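Local coordinates for exported protein (Bacteroides fragilis, PDB 4JX0) that is of unknown function but binds magnesium and joins an E-set-like N-terminal domain to a second beta domain resembling the F5/F8 type C family, at residues N137-Y142 / L172-D177. Numbering follows the deposited sequence.
Sequences NNLSGY and LSIRLD
A chi1 of -157° sets CG of Leu172 anti to the backbone N, on the side facing segment 137-142, while Leu139, whose CG is anti to its own carbonyl carbon (chi1 -63°), extends across it at about a right angle. The two leucines meet methyl against methyl, CD2 of Leu139 lying 3.8 Å from CD2 of Leu172. The same Leu139 methyl also touches Ile174 two residues along the strand, 3.7 Å from its CG1, and the Ile174 CD1 methyl lies beside both branches of the leucine fork. Leu139 thus spans two side chains of segment 172-177, although it remains largely exposed to solvent. Leu172 is buried: its CB packs 3.6 Å from Asn138 O, and its CD1 faces the edge of the Tyr142 ring near the ring plane, 4.4 Å from CE1. Asn138 O has its polar partner within the loop, accepting from Gly141 N and closing a type I turn from Asn138 to Gly141. The tyrosine ties the loop back on itself, Asn138 N donating to Tyr142 OH over 3.0 Å at 151°. Gly141 takes a positive phi, a backbone shape that suits glycine. Phe105 and Leu136 pack on Tyr142, and Asn54 touches Leu172 from strand 47-54. Tyr142 pairs through its backbone with Leu170, within the antiparallel pairing of strands 142-150 and 165-174. The arrangement is a turn-bearing loop packed by apolar side chains against the end of a neighbouring strand in the beta sheet of the N-terminal, E-set-like domain.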
# COMPACT_ATOMS: atom_id res chain seq x y z
N ASN A 137 -3.60 -16.40 3.31
CA ASN A 137 -4.61 -15.84 2.39
C ASN A 137 -5.96 -15.48 3.06
O ASN A 137 -6.99 -15.45 2.38
CB ASN A 137 -4.85 -16.84 1.25
CG ASN A 137 -5.53 -18.13 1.65
OD1 ASN A 137 -5.54 -18.51 2.82
ND2 ASN A 137 -6.10 -18.83 0.68
N ASN A 138 -5.94 -15.14 4.37
CA ASN A 138 -7.18 -14.76 5.05
C ASN A 138 -7.51 -13.31 4.68
O ASN A 138 -6.72 -12.42 4.97
CB ASN A 138 -7.02 -14.93 6.54
CG ASN A 138 -8.32 -14.81 7.26
OD1 ASN A 138 -8.62 -13.78 7.86
ND2 ASN A 138 -9.15 -15.84 7.16
N LEU A 139 -8.65 -13.08 3.99
CA LEU A 139 -9.03 -11.74 3.51
C LEU A 139 -9.32 -10.74 4.63
O LEU A 139 -9.06 -9.54 4.44
CB LEU A 139 -10.24 -11.80 2.57
CG LEU A 139 -10.05 -12.58 1.27
CD1 LEU A 139 -11.37 -12.75 0.55
CD2 LEU A 139 -9.05 -11.88 0.35
N SER A 140 -9.80 -11.23 5.80
CA SER A 140 -10.06 -10.40 6.99
C SER A 140 -8.77 -9.72 7.49
O SER A 140 -8.83 -8.72 8.21
CB SER A 140 -10.66 -11.23 8.12
OG SER A 140 -11.42 -12.33 7.63
N GLY A 141 -7.62 -10.29 7.12
CA GLY A 141 -6.31 -9.80 7.48
C GLY A 141 -5.80 -10.59 8.66
O GLY A 141 -6.37 -11.62 9.03
N TYR A 142 -4.70 -10.12 9.23
CA TYR A 142 -4.08 -10.69 10.41
C TYR A 142 -3.74 -9.56 11.34
O TYR A 142 -3.58 -8.42 10.88
CB TYR A 142 -2.83 -11.51 10.05
CG TYR A 142 -3.11 -12.67 9.12
CD1 TYR A 142 -3.19 -12.47 7.75
CD2 TYR A 142 -3.27 -13.96 9.60
CE1 TYR A 142 -3.47 -13.53 6.88
CE2 TYR A 142 -3.53 -15.02 8.75
CZ TYR A 142 -3.63 -14.80 7.39
OH TYR A 142 -3.89 -15.82 6.50
N LEU A 172 -5.21 -7.41 3.96
CA LEU A 172 -5.07 -8.22 2.77
C LEU A 172 -6.19 -7.90 1.80
O LEU A 172 -7.34 -7.74 2.23
CB LEU A 172 -5.10 -9.70 3.18
CG LEU A 172 -4.45 -10.65 2.20
CD1 LEU A 172 -3.58 -11.65 2.91
CD2 LEU A 172 -5.48 -11.37 1.40
N SER A 173 -5.86 -7.78 0.50
CA SER A 173 -6.81 -7.45 -0.56
C SER A 173 -6.43 -8.18 -1.86
O SER A 173 -5.25 -8.37 -2.12
CB SER A 173 -6.85 -5.94 -0.79
OG SER A 173 -5.56 -5.34 -0.76
N ILE A 174 -7.42 -8.59 -2.67
CA ILE A 174 -7.15 -9.34 -3.91
C ILE A 174 -6.74 -8.40 -5.07
O ILE A 174 -7.39 -7.39 -5.35
CB ILE A 174 -8.36 -10.23 -4.33
CG1 ILE A 174 -8.55 -11.39 -3.32
CG2 ILE A 174 -8.16 -10.81 -5.75
CD1 ILE A 174 -9.95 -11.95 -3.32
N ARG A 175 -5.67 -8.81 -5.76
CA ARG A 175 -5.17 -8.12 -6.95
C ARG A 175 -4.47 -9.14 -7.84
O ARG A 175 -3.44 -9.70 -7.47
CB ARG A 175 -4.21 -6.98 -6.60
CG ARG A 175 -3.71 -6.22 -7.84
CD ARG A 175 -2.95 -4.96 -7.48
NE ARG A 175 -1.51 -5.22 -7.30
CZ ARG A 175 -0.65 -4.36 -6.75
NH1 ARG A 175 -1.07 -3.17 -6.33
NH2 ARG A 175 0.63 -4.69 -6.63
N LEU A 176 -4.99 -9.32 -9.04
CA LEU A 176 -4.39 -10.26 -9.98
C LEU A 176 -3.16 -9.62 -10.62
O LEU A 176 -3.03 -8.40 -10.61
CB LEU A 176 -5.41 -10.67 -11.06
CG LEU A 176 -6.82 -11.04 -10.58
CD1 LEU A 176 -7.73 -11.29 -11.75
CD2 LEU A 176 -6.79 -12.26 -9.66
N ASP A 177 -2.25 -10.42 -11.14
CA ASP A 177 -1.07 -9.92 -11.85
C ASP A 177 -1.39 -10.17 -13.29
O ASP A 177 -0.83 -11.09 -13.91
CB ASP A 177 0.21 -10.64 -11.37
CG ASP A 177 1.49 -10.33 -12.12
OD1 ASP A 177 1.57 -9.24 -12.73
OD2 ASP A 177 2.41 -11.20 -12.12